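Local structure of NIPSNAP domain protein (Burkholderia xenovorans, 5K9F) at residues Leu10-Thr15 with Glu69-Arg74; Tyr16-Lys19 with Thr25-Ser28; Pro20-Thr25 with Gly92-Arg97; Glu31-Ala36 with Lys85-Arg90; Tyr49-Glu52 with Asn57-Ile60. The protein is of unknown function but belongs to the NipSnap family and binds oxamic acid in a pocket between its sheet and its helices. One frame throughout, in Å; residues are numbered along the deposited sequence. Where two conformers were deposited one is given.

Interaction 1: Leu10-Thr15 with Glu69-Arg74; sequences LVEQRT and EDRTRR
R71 reaches from helix 68-79 to E12 on strand 10-18, and the two side chains cross at about a right angle. Followed outward, R71 runs fully extended from CB through CG to NE, the side chain packing on F65. Its CD passes 3.9 Å from OE1 of E12. The NE then gives a nearly straight hydrogen bond (167°) to the same OE1 at 2.9 Å, while NH2 bonds to E12 OE2, also at 2.9 Å. This side-on grip ties one guanidinium edge to both carboxylate oxygens. The groups are not coplanar: their planes lie 65° apart, and both nitrogens of R71 come from above the carboxylate. Across the opposite face of that plane, NH1 of R14 reaches E12 OE2 at 2.9 Å on the syn side. T100 OG1 is a further partner of OE2. One buried carboxylate thus gathers two arginines and probably offsets their charge, which helps explain why R14 NH1 and R71 NH2 can lie 4.2 Å apart. R14 in turn bonds through NE to the hydroxyl of Y16, farther along its strand. The network sits under helix 68-79, where strand 10-18 runs between its neighbours 58-65 and 95-105.

Interaction 2: Tyr16-Lys19 with Thr25-Ser28; sequences YWLK and TFLS. With OXM (oxamic acid), chain B.
The backbones carrying L18 and F26 keep well apart, 8.4 Å between their CA atoms, and side chains bridge the gap. Segment 16-19 is the end of strand 10-18 and its exit into a turn; segment 25-28 belongs to helix 23-33, the next element after the turn. This is the first strand-to-helix connection of a ferredoxin-like fold, consistent with the dimeric alpha-beta barrel clan to which the NIPSNAP domain is assigned. L18 and F26 are both buried between sheet and helix. L18 uses one methyl, CD1, which lies 3.7 Å from CB of F26 and 3.8 Å from CG, so it packs at the root of the ring, and the side chains cross at about a right angle. With its CG anti to the backbone N (chi1 -179°), F26 extends toward the strand and leads its far end, CZ, into the oxamic acid pocket. There CZ comes 4.3 Å from CD1 of Y16, at the edge of the tyrosine ring. The same CZ lies 3.9 Å from O1 of oxamic acid, which sits near the plane of the phenylalanine ring at its edge. Y16 approaches the ligand from the strand. Its ring carbon CE1 is 3.3 Å from the ligand nitrogen N1, which lies in the ring plane at the edge. The hydroxyl of Y16 is hydrogen-bonded to NE of R14, two residues back on the strand, and that arginine probably helps fix where the phenol points. The closest approach of protein and ligand here is 2.6 Å, from Y16 OH to oxamic acid N1.

Interaction 3: Pro20-Thr25 with Gly92-Arg97; sequences PGSVST and GSMIER
E96 touches the pyrrolidine ring of P20 through one carboxylate oxygen, OE2, which lies 3.9 Å from CD of P20, with the two side chains crossing at about a right angle. The extended glutamate brings only this one oxygen to the ring. M94 makes the larger share of the contact. Its CG lies anti to the carbonyl carbon (chi1 -71°), and from there the chain runs straight, carrying SD to 3.9 Å from the methyl CG2 of T25 and 4.0 Å from the backbone O of S22; the last torsion only turns the terminal CE. Behind the sulfur, CB of M94 is 4.0 Å from OG of S22, and CG packs on the serine CB at 4.1 Å. The polar partner of that serine hydroxyl is the carbonyl oxygen of K19, a bond that closes the turn. The contact is plain packing at the surface, and E96 and P20 also touch E96 of a neighbouring subunit. It joins the turn that leads into helix 23-33 to the link after helix 82-91 and the start of strand 95-105; in that strand E96 and R97 form a classic beta bulge opposite W17. M94 continues inward against F26 and L29 of helix 23-33.

Interaction 4: Glu31-Ala36 with Lys85-Arg90; sequences EAEGLA and KSFVGR
G34 sits over the face of the F87 ring, its CA 4.0 Å from the centroid and only 7° off the ring normal, a CH-pi contact centred on the face. Two parts of the helical layer that packs on the ferredoxin-like sheet meet here: G34 marks the break between helix 23-33 and helix 35-42, in the N-cap position of the latter, while F87 projects from helix 82-91. Having no side chain, the glycine lets the main chain settle directly on the aromatic face, and the CA atoms of G34 and F87 stand 6.2 Å apart. Its backbone N also lies over that face, 4.1 Å from CD1 of F87. E33 comes to the ring from an oblique direction, through its CB, which is 3.8 Å from the same CD1. The ring reaches this place because its CG stands anti to the backbone N (chi1 163°), which carries it out from the helix toward the break. F87 lines the oxamic acid pocket and touches the ligand; beside it, the ring of W84 meets the phenylalanine obliquely. Beyond its CB, E33 extends past F87 to R90, one turn farther along helix 82-91. The two side chains cross at about a right angle, the planes of their end groups are 64° apart, and one oxygen, OE1, faces the edge of the arginine and forms a salt bridge. Its fine geometry is doubtful, since R90 was modelled in two conformers and the separation of E33 OE1 from R90 NE, 2.5 Å, is unusually short.

Interaction 5: Tyr49-Glu52 with Asn57-Ile60; sequences YFSE and NRVI
Y49 and I60 form an antiparallel hydrogen-bonded pair: Y49 N donates to I60 O at 2.8 Å, and I60 N returns a bond to Y49 O at 2.9 Å. F50 and V59 make the adjoining non-hydrogen-bonded pair, with CA atoms 4.4 Å apart and CB of F50 4.3 Å from CG1 of V59 on the face covered by helix 23-33. F50 has its CG between the backbone N and the carbonyl carbon (chi1 61°), and its ring leads away from V59 and rests on L27, while V23 packs at its CB. Next along, S51 N bonds to R58 O at 3.1 Å. The two strands, 45-51 and 58-65, are the arms of a beta-hairpin connection in the ferredoxin-like sheet, and their short segments run at 147° to each other. At the turn end the pairing changes character. The bond from R58 N to S51 OG is weak, and a water bridges the chains, donating to S51 O and accepting from N57 N at 2.9 Å. The guanidinium of R58 folds back beside the serine, its NH2 lying 3.5 Å from S51 CB. Farther out, D55 O receives bonds from both S51 OG and R58 NE, and T53 O takes one from R58 NH2. R58 NH1 forms a salt bridge with E101 of a second subunit, whose strand pairs antiparallel with Y49-S51 and extends the sheet. N57 ND2 bonds to Q98 of a different subunit.

In the fold
Interactions 2, 3 and 5 cluster at one end of the sheet. The centres of interactions 2 and 3 are about 3 Å apart, and that of interaction 5 about 8 Å from interaction 2. Backbone bonds from W17 and K19 to E96 and M94, and from Y16 and L18 to V59 and N57, join all three across neighbouring strands. Interaction 1 lies on the other side of the chain's centre, about 21 Å from interaction 2, yet shares strand 10-18 with it. The oxamic acid pocket draws on interactions 2, 3 and 4: Y16 and F26 come from interaction 2, I95 from interaction 3 and F87 from interaction 4, whose centre is about 12 Å from that of interaction 2.

Interaction 1: Leu10-Thr15 with Glu69-Arg74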
# COMPACT_ATOMS: atom_id res chain seq x y z
N LEU A 10 15.18 -23.40 -3.10
CA LEU A 10 14.86 -22.00 -2.90
C LEU A 10 14.04 -21.53 -4.09
O LEU A 10 14.46 -21.69 -5.24
CB LEU A 10 16.15 -21.18 -2.80
CG LEU A 10 16.03 -19.67 -2.68
CD1 LEU A 10 15.48 -19.33 -1.31
CD2 LEU A 10 17.39 -19.03 -2.92
N VAL A 11 12.87 -20.94 -3.83
CA VAL A 11 11.97 -20.52 -4.90
C VAL A 11 11.93 -19.00 -4.96
O VAL A 11 11.77 -18.33 -3.93
CB VAL A 11 10.57 -21.12 -4.71
CG1 VAL A 11 9.62 -20.56 -5.72
CG2 VAL A 11 10.63 -22.64 -4.84
N GLU A 12 12.10 -18.45 -6.16
CA GLU A 12 11.99 -17.01 -6.35
C GLU A 12 10.72 -16.70 -7.13
O GLU A 12 10.46 -17.31 -8.18
CB GLU A 12 13.20 -16.47 -7.11
CG GLU A 12 13.06 -14.97 -7.37
CD GLU A 12 14.23 -14.39 -8.15
OE1 GLU A 12 15.06 -15.17 -8.66
OE2 GLU A 12 14.32 -13.14 -8.26
N GLN A 13 9.91 -15.76 -6.62
CA GLN A 13 8.72 -15.30 -7.34
C GLN A 13 8.97 -13.85 -7.74
O GLN A 13 9.05 -12.97 -6.88
CB GLN A 13 7.44 -15.42 -6.52
CG GLN A 13 6.23 -14.95 -7.36
CD GLN A 13 4.88 -15.28 -6.76
OE1 GLN A 13 3.89 -15.37 -7.47
NE2 GLN A 13 4.83 -15.43 -5.45
N ARG A 14 9.07 -13.60 -9.05
CA ARG A 14 9.34 -12.27 -9.57
C ARG A 14 8.08 -11.72 -10.22
O ARG A 14 7.34 -12.45 -10.89
CB ARG A 14 10.44 -12.28 -10.63
CG ARG A 14 11.77 -12.68 -10.13
CD ARG A 14 12.74 -12.82 -11.28
NE ARG A 14 13.19 -11.55 -11.87
CZ ARG A 14 14.12 -10.76 -11.34
NH1 ARG A 14 14.70 -11.06 -10.18
NH2 ARG A 14 14.48 -9.66 -11.97
N THR A 15 7.84 -10.43 -10.04
CA THR A 15 6.70 -9.78 -10.66
C THR A 15 7.20 -8.58 -11.45
O THR A 15 7.94 -7.75 -10.92
CB THR A 15 5.66 -9.29 -9.63
OG1 THR A 15 5.14 -10.40 -8.88
CG2 THR A 15 4.49 -8.58 -10.31
N GLU A 69 23.36 -19.41 -3.29
CA GLU A 69 24.65 -19.32 -3.96
C GLU A 69 24.53 -19.68 -5.44
O GLU A 69 25.11 -19.01 -6.30
CB GLU A 69 25.67 -20.23 -3.28
N ASP A 70 23.77 -20.74 -5.75
CA ASP A 70 23.63 -21.11 -7.15
C ASP A 70 22.77 -20.11 -7.91
O ASP A 70 23.03 -19.85 -9.09
CB ASP A 70 23.05 -22.51 -7.28
CG ASP A 70 23.48 -23.20 -8.57
OD1 ASP A 70 24.69 -23.15 -8.90
OD2 ASP A 70 22.61 -23.78 -9.25
N ARG A 71 21.74 -19.56 -7.28
CA ARG A 71 20.99 -18.48 -7.91
C ARG A 71 21.92 -17.33 -8.27
O ARG A 71 21.85 -16.78 -9.37
CB ARG A 71 19.86 -18.01 -6.98
CG ARG A 71 19.13 -16.78 -7.49
CD ARG A 71 18.09 -16.33 -6.49
NE ARG A 71 17.37 -15.15 -6.97
CZ ARG A 71 17.76 -13.90 -6.74
NH1 ARG A 71 18.87 -13.66 -6.04
NH2 ARG A 71 17.05 -12.88 -7.20
N THR A 72 22.80 -16.94 -7.34
CA THR A 72 23.73 -15.85 -7.63
C THR A 72 24.60 -16.18 -8.84
O THR A 72 24.77 -15.36 -9.74
CB THR A 72 24.61 -15.57 -6.40
OG1 THR A 72 23.78 -15.11 -5.33
CG2 THR A 72 25.63 -14.49 -6.72
N ARG A 73 25.12 -17.40 -8.87
CA ARG A 73 26.00 -17.81 -9.97
C ARG A 73 25.25 -17.78 -11.30
O ARG A 73 25.74 -17.24 -12.30
CB ARG A 73 26.55 -19.21 -9.68
CG ARG A 73 27.61 -19.70 -10.65
CD ARG A 73 28.02 -21.14 -10.34
NE ARG A 73 26.92 -22.09 -10.53
CZ ARG A 73 26.64 -22.68 -11.68
NH1 ARG A 73 27.39 -22.44 -12.75
NH2 ARG A 73 25.61 -23.51 -11.77
N ARG A 74 24.04 -18.34 -11.32
CA ARG A 74 23.30 -18.44 -12.57
C ARG A 74 22.82 -17.07 -13.04
O ARG A 74 22.78 -16.80 -14.25
CB ARG A 74 22.14 -19.41 -12.40
CG ARG A 74 22.62 -20.87 -12.24
CD ARG A 74 21.47 -21.81 -11.90
NE ARG A 74 21.86 -23.23 -11.87
CZ ARG A 74 21.74 -24.06 -12.90
NH1 ARG A 74 21.26 -23.62 -14.06
NH2 ARG A 74 22.10 -25.33 -12.78

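Interaction 2: Tyr16-Lys19 with Thr25-Ser28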
# COMPACT_ATOMS: atom_id res chain seq x y z
N TYR A 16 6.77 -8.47 -12.71
CA TYR A 16 6.99 -7.27 -13.50
C TYR A 16 5.65 -6.63 -13.78
O TYR A 16 4.70 -7.31 -14.18
CB TYR A 16 7.68 -7.58 -14.83
CG TYR A 16 9.03 -8.25 -14.74
CD1 TYR A 16 9.59 -8.84 -15.86
CD2 TYR A 16 9.75 -8.25 -13.56
CE1 TYR A 16 10.82 -9.46 -15.80
CE2 TYR A 16 11.01 -8.87 -13.49
CZ TYR A 16 11.52 -9.46 -14.62
OH TYR A 16 12.75 -10.06 -14.57
N TRP A 17 5.56 -5.32 -13.55
CA TRP A 17 4.42 -4.52 -13.97
C TRP A 17 4.78 -3.90 -15.31
O TRP A 17 5.77 -3.17 -15.41
CB TRP A 17 4.09 -3.43 -12.95
CG TRP A 17 3.47 -3.93 -11.67
CD1 TRP A 17 2.14 -3.86 -11.31
CD2 TRP A 17 4.15 -4.55 -10.57
NE1 TRP A 17 1.96 -4.41 -10.07
CE2 TRP A 17 3.17 -4.84 -9.59
CE3 TRP A 17 5.48 -4.90 -10.32
CZ2 TRP A 17 3.49 -5.44 -8.38
CZ3 TRP A 17 5.79 -5.50 -9.11
CH2 TRP A 17 4.80 -5.76 -8.16
N LEU A 18 3.98 -4.20 -16.33
CA LEU A 18 4.21 -3.76 -17.69
C LEU A 18 3.32 -2.58 -18.06
O LEU A 18 2.30 -2.33 -17.42
CB LEU A 18 3.96 -4.91 -18.68
CG LEU A 18 4.74 -6.20 -18.40
CD1 LEU A 18 4.43 -7.18 -19.52
CD2 LEU A 18 6.22 -5.93 -18.31
N LYS A 19 3.73 -1.86 -19.10
CA LYS A 19 2.91 -0.80 -19.66
C LYS A 19 1.54 -1.35 -20.03
O LYS A 19 1.45 -2.47 -20.56
CB LYS A 19 3.60 -0.20 -20.88
N THR A 25 2.45 -8.60 -26.21
CA THR A 25 3.66 -8.27 -26.95
C THR A 25 4.90 -8.75 -26.21
O THR A 25 5.82 -9.33 -26.81
CB THR A 25 3.73 -6.76 -27.19
OG1 THR A 25 2.61 -6.35 -27.98
CG2 THR A 25 5.01 -6.38 -27.92
N PHE A 26 4.94 -8.51 -24.89
CA PHE A 26 6.08 -8.94 -24.09
C PHE A 26 6.23 -10.46 -24.12
O PHE A 26 7.33 -10.98 -24.32
CB PHE A 26 5.92 -8.45 -22.64
CG PHE A 26 7.06 -8.83 -21.74
CD1 PHE A 26 7.05 -10.04 -21.06
CD2 PHE A 26 8.15 -7.99 -21.58
CE1 PHE A 26 8.10 -10.41 -20.25
CE2 PHE A 26 9.20 -8.34 -20.76
CZ PHE A 26 9.18 -9.56 -20.09
N LEU A 27 5.13 -11.18 -23.91
CA LEU A 27 5.22 -12.64 -23.85
C LEU A 27 5.64 -13.23 -25.18
O LEU A 27 6.40 -14.21 -25.22
CB LEU A 27 3.88 -13.24 -23.40
CG LEU A 27 3.53 -12.97 -21.93
CD1 LEU A 27 2.15 -13.53 -21.63
CD2 LEU A 27 4.59 -13.57 -21.00
N SER A 28 5.17 -12.67 -26.29
CA SER A 28 5.58 -13.15 -27.60
C SER A 28 7.06 -12.89 -27.85
O SER A 28 7.77 -13.77 -28.36
CB SER A 28 4.74 -12.49 -28.70
OG SER A 28 3.41 -12.95 -28.64
C1 OXM B . 13.32 -10.26 -18.13
N1 OXM B . 13.68 -10.73 -16.94
O1 OXM B . 12.63 -10.91 -18.95
C2 OXM B . 13.70 -8.89 -18.54
O2 OXM B . 13.26 -8.46 -19.63
O3 OXM B . 14.44 -8.19 -17.80

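Interaction 3: Pro20-Thr25 with Gly92-Arg97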
# COMPACT_ATOMS: atom_id res chain seq x y z
N PRO A 20 0.46 -0.62 -19.76
CA PRO A 20 -0.87 -1.15 -20.08
C PRO A 20 -0.97 -1.60 -21.52
O PRO A 20 -0.51 -0.91 -22.45
CB PRO A 20 -1.80 0.04 -19.79
CG PRO A 20 -1.08 0.79 -18.72
CD PRO A 20 0.39 0.66 -19.03
N GLY A 21 -1.53 -2.79 -21.71
CA GLY A 21 -1.78 -3.34 -23.01
C GLY A 21 -0.63 -4.12 -23.62
O GLY A 21 -0.78 -4.65 -24.73
N SER A 22 0.51 -4.21 -22.94
CA SER A 22 1.72 -4.73 -23.55
C SER A 22 2.02 -6.19 -23.20
O SER A 22 3.02 -6.73 -23.68
CB SER A 22 2.92 -3.85 -23.17
OG SER A 22 3.30 -4.05 -21.82
N VAL A 23 1.16 -6.85 -22.42
CA VAL A 23 1.47 -8.20 -21.95
C VAL A 23 1.67 -9.17 -23.11
O VAL A 23 2.65 -9.93 -23.15
CB VAL A 23 0.39 -8.72 -20.98
CG1 VAL A 23 0.58 -10.22 -20.74
CG2 VAL A 23 0.45 -7.96 -19.67
N SER A 24 0.74 -9.19 -24.07
CA SER A 24 0.87 -10.16 -25.15
C SER A 24 2.11 -9.88 -26.00
O SER A 24 2.77 -10.82 -26.46
CB SER A 24 -0.39 -10.18 -26.01
OG SER A 24 -0.58 -8.95 -26.68
N THR A 25 2.45 -8.60 -26.21
CA THR A 25 3.66 -8.27 -26.95
C THR A 25 4.90 -8.75 -26.21
O THR A 25 5.82 -9.33 -26.81
CB THR A 25 3.73 -6.76 -27.19
OG1 THR A 25 2.61 -6.35 -27.98
CG2 THR A 25 5.01 -6.38 -27.92
N GLY A 92 12.95 -4.18 -22.75
CA GLY A 92 12.98 -3.53 -21.45
C GLY A 92 12.03 -2.35 -21.32
O GLY A 92 11.52 -2.09 -20.23
N SER A 93 11.77 -1.64 -22.43
CA SER A 93 10.92 -0.46 -22.36
C SER A 93 9.49 -0.79 -21.94
O SER A 93 8.76 0.11 -21.51
CB SER A 93 10.93 0.29 -23.69
OG SER A 93 10.14 -0.34 -24.69
N MET A 94 9.07 -2.05 -22.05
CA MET A 94 7.73 -2.41 -21.60
C MET A 94 7.63 -2.55 -20.09
O MET A 94 6.52 -2.59 -19.56
CB MET A 94 7.27 -3.72 -22.28
CG MET A 94 6.97 -3.55 -23.75
SD MET A 94 6.51 -5.10 -24.56
CE MET A 94 8.10 -5.69 -25.08
N ILE A 95 8.76 -2.62 -19.38
CA ILE A 95 8.74 -2.90 -17.95
C ILE A 95 8.72 -1.60 -17.16
O ILE A 95 9.63 -0.76 -17.28
CB ILE A 95 9.94 -3.77 -17.55
CG1 ILE A 95 9.85 -5.13 -18.23
CG2 ILE A 95 9.98 -3.95 -16.05
CD1 ILE A 95 11.06 -6.00 -17.94
N GLU A 96 7.68 -1.42 -16.34
CA GLU A 96 7.56 -0.20 -15.53
C GLU A 96 8.13 -0.37 -14.13
O GLU A 96 8.69 0.59 -13.57
CB GLU A 96 6.10 0.24 -15.44
CG GLU A 96 5.54 0.71 -16.76
CD GLU A 96 4.17 1.34 -16.61
OE1 GLU A 96 3.56 1.18 -15.53
OE2 GLU A 96 3.71 2.00 -17.55
N ARG A 97 8.02 -1.56 -13.56
CA ARG A 97 8.39 -1.79 -12.17
C ARG A 97 8.68 -3.28 -11.99
O ARG A 97 8.09 -4.12 -12.68
CB ARG A 97 7.24 -1.33 -11.25
CG ARG A 97 7.45 -1.60 -9.80
CD ARG A 97 6.63 -0.62 -8.97
NE ARG A 97 5.21 -0.93 -8.93
CZ ARG A 97 4.67 -1.78 -8.07
NH1 ARG A 97 5.44 -2.41 -7.20
NH2 ARG A 97 3.36 -2.00 -8.07

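Interaction 4: Glu31-Ala36 with Lys85-Arg90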
# COMPACT_ATOMS: atom_id res chain seq x y z
N GLU A 31 9.14 -15.24 -25.53
CA GLU A 31 9.18 -16.64 -25.97
C GLU A 31 10.10 -16.80 -27.17
O GLU A 31 10.82 -17.80 -27.29
CB GLU A 31 7.78 -17.15 -26.30
CG GLU A 31 7.77 -18.64 -26.64
CD GLU A 31 6.39 -19.21 -26.92
OE1 GLU A 31 5.38 -18.48 -26.78
OE2 GLU A 31 6.30 -20.40 -27.28
N ALA A 32 10.12 -15.80 -28.06
CA ALA A 32 10.91 -15.93 -29.27
C ALA A 32 12.40 -15.66 -29.04
O ALA A 32 13.24 -16.26 -29.72
CB ALA A 32 10.38 -14.97 -30.34
N GLU A 33 12.74 -14.77 -28.10
CA GLU A 33 14.10 -14.25 -27.99
C GLU A 33 14.74 -14.40 -26.61
O GLU A 33 15.97 -14.26 -26.52
CB GLU A 33 14.14 -12.77 -28.37
CG GLU A 33 13.56 -12.46 -29.75
CD GLU A 33 13.81 -11.03 -30.18
OE1 GLU A 33 14.46 -10.28 -29.42
OE2 GLU A 33 13.35 -10.64 -31.28
N GLY A 34 13.97 -14.66 -25.55
CA GLY A 34 14.53 -14.67 -24.21
C GLY A 34 14.40 -15.97 -23.43
O GLY A 34 15.26 -16.27 -22.59
N LEU A 35 13.35 -16.74 -23.71
CA LEU A 35 13.05 -17.93 -22.91
C LEU A 35 14.18 -18.95 -22.93
O LEU A 35 14.62 -19.43 -21.88
CB LEU A 35 11.75 -18.57 -23.40
CG LEU A 35 11.41 -19.93 -22.80
CD1 LEU A 35 11.22 -19.85 -21.29
CD2 LEU A 35 10.16 -20.49 -23.48
N ALA A 36 14.66 -19.32 -24.13
CA ALA A 36 15.67 -20.37 -24.20
C ALA A 36 16.94 -19.96 -23.46
O ALA A 36 17.54 -20.76 -22.75
CB ALA A 36 15.98 -20.72 -25.65
N LYS A 85 21.57 -9.61 -23.12
CA LYS A 85 21.64 -8.15 -23.11
C LYS A 85 20.87 -7.56 -24.28
O LYS A 85 20.17 -6.55 -24.14
CB LYS A 85 23.10 -7.69 -23.14
CG LYS A 85 23.88 -7.95 -21.86
CD LYS A 85 25.33 -7.51 -22.03
CE LYS A 85 26.15 -7.72 -20.77
NZ LYS A 85 27.58 -7.34 -20.98
N SER A 86 20.99 -8.18 -25.46
CA SER A 86 20.26 -7.70 -26.63
C SER A 86 18.76 -7.78 -26.41
O SER A 86 18.02 -6.83 -26.69
CB SER A 86 20.67 -8.49 -27.87
OG SER A 86 22.00 -8.19 -28.24
N PHE A 87 18.29 -8.93 -25.90
CA PHE A 87 16.86 -9.07 -25.64
C PHE A 87 16.38 -8.06 -24.60
O PHE A 87 15.31 -7.46 -24.76
CB PHE A 87 16.55 -10.50 -25.18
CG PHE A 87 15.22 -10.62 -24.50
CD1 PHE A 87 14.04 -10.57 -25.25
CD2 PHE A 87 15.12 -10.75 -23.12
CE1 PHE A 87 12.81 -10.66 -24.62
CE2 PHE A 87 13.89 -10.83 -22.50
CZ PHE A 87 12.74 -10.79 -23.25
N VAL A 88 17.15 -7.86 -23.53
CA VAL A 88 16.75 -6.89 -22.52
C VAL A 88 16.62 -5.51 -23.14
O VAL A 88 15.70 -4.74 -22.80
CB VAL A 88 17.74 -6.90 -21.34
CG1 VAL A 88 17.52 -5.69 -20.45
CG2 VAL A 88 17.57 -8.17 -20.54
N GLY A 89 17.51 -5.17 -24.07
CA GLY A 89 17.41 -3.90 -24.77
C GLY A 89 16.13 -3.76 -25.56
O GLY A 89 15.52 -2.69 -25.60
N ARG A 90 15.69 -4.85 -26.19
CA ARG A 90 14.50 -4.79 -27.03
C ARG A 90 13.21 -4.87 -26.22
O ARG A 90 12.20 -4.28 -26.62
CB ARG A 90 14.53 -5.91 -28.07
CG ARG A 90 15.69 -5.82 -29.06
CD ARG A 90 15.58 -6.87 -30.16
NE ARG A 90 15.80 -8.22 -29.66
CZ ARG A 90 17.00 -8.80 -29.56
NH1 ARG A 90 18.09 -8.14 -29.92
NH2 ARG A 90 17.10 -10.04 -29.10

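Interaction 5: Tyr49-Glu52 with Asn57-Ile60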
# COMPACT_ATOMS: atom_id res chain seq x y z
N TYR A 49 3.34 -16.65 -15.70
CA TYR A 49 1.92 -16.31 -15.76
C TYR A 49 1.72 -14.84 -16.09
O TYR A 49 2.61 -14.01 -15.92
CB TYR A 49 1.23 -16.57 -14.41
CG TYR A 49 1.47 -17.93 -13.82
CD1 TYR A 49 0.75 -19.04 -14.29
CD2 TYR A 49 2.39 -18.12 -12.81
CE1 TYR A 49 0.96 -20.29 -13.74
CE2 TYR A 49 2.60 -19.37 -12.25
CZ TYR A 49 1.89 -20.45 -12.72
OH TYR A 49 2.09 -21.71 -12.18
N PHE A 50 0.50 -14.50 -16.52
CA PHE A 50 0.06 -13.11 -16.48
C PHE A 50 -1.20 -12.99 -15.64
O PHE A 50 -1.93 -13.96 -15.44
CB PHE A 50 -0.14 -12.51 -17.89
CG PHE A 50 -1.18 -13.19 -18.74
CD1 PHE A 50 -0.85 -14.28 -19.53
CD2 PHE A 50 -2.46 -12.69 -18.80
CE1 PHE A 50 -1.81 -14.88 -20.34
CE2 PHE A 50 -3.43 -13.29 -19.61
CZ PHE A 50 -3.10 -14.38 -20.37
N SER A 51 -1.44 -11.80 -15.10
CA SER A 51 -2.54 -11.64 -14.16
C SER A 51 -3.88 -11.48 -14.86
O SER A 51 -3.97 -10.86 -15.92
CB SER A 51 -2.28 -10.43 -13.25
OG SER A 51 -2.11 -9.25 -14.03
N GLU A 52 -4.92 -12.06 -14.26
CA GLU A 52 -6.30 -11.83 -14.68
C GLU A 52 -7.09 -11.00 -13.68
O GLU A 52 -8.10 -10.41 -14.06
CB GLU A 52 -7.05 -13.16 -14.88
CG GLU A 52 -6.48 -14.06 -15.96
CD GLU A 52 -6.81 -13.60 -17.38
OE1 GLU A 52 -6.38 -14.29 -18.33
OE2 GLU A 52 -7.50 -12.56 -17.56
N ASN A 57 -1.80 -6.30 -16.21
CA ASN A 57 -0.52 -6.06 -16.87
C ASN A 57 0.67 -6.51 -16.04
O ASN A 57 1.77 -5.95 -16.16
CB ASN A 57 -0.37 -4.58 -17.24
CG ASN A 57 -1.56 -4.08 -18.01
OD1 ASN A 57 -1.84 -4.57 -19.10
ND2 ASN A 57 -2.29 -3.12 -17.44
N ARG A 58 0.49 -7.53 -15.19
CA ARG A 58 1.59 -8.14 -14.47
C ARG A 58 2.00 -9.43 -15.15
O ARG A 58 1.15 -10.20 -15.59
CB ARG A 58 1.21 -8.49 -13.03
CG ARG A 58 1.10 -7.30 -12.10
CD ARG A 58 0.76 -7.81 -10.70
NE ARG A 58 -0.60 -8.35 -10.64
CZ ARG A 58 -1.01 -9.29 -9.79
NH1 ARG A 58 -0.16 -9.84 -8.92
NH2 ARG A 58 -2.28 -9.69 -9.81
N VAL A 59 3.30 -9.68 -15.22
CA VAL A 59 3.80 -11.01 -15.52
C VAL A 59 4.56 -11.51 -14.30
O VAL A 59 5.36 -10.78 -13.70
CB VAL A 59 4.68 -11.05 -16.79
CG1 VAL A 59 3.80 -10.84 -18.03
CG2 VAL A 59 5.79 -10.02 -16.74
N ILE A 60 4.27 -12.75 -13.92
CA ILE A 60 4.71 -13.34 -12.66
C ILE A 60 5.45 -14.62 -12.99
O ILE A 60 4.92 -15.48 -13.71
CB ILE A 60 3.51 -13.62 -11.74
CG1 ILE A 60 2.84 -12.29 -11.36
CG2 ILE A 60 3.94 -14.36 -10.50
CD1 ILE A 60 1.51 -12.51 -10.68
O HOH W 1 -2.57 -8.82 -17.30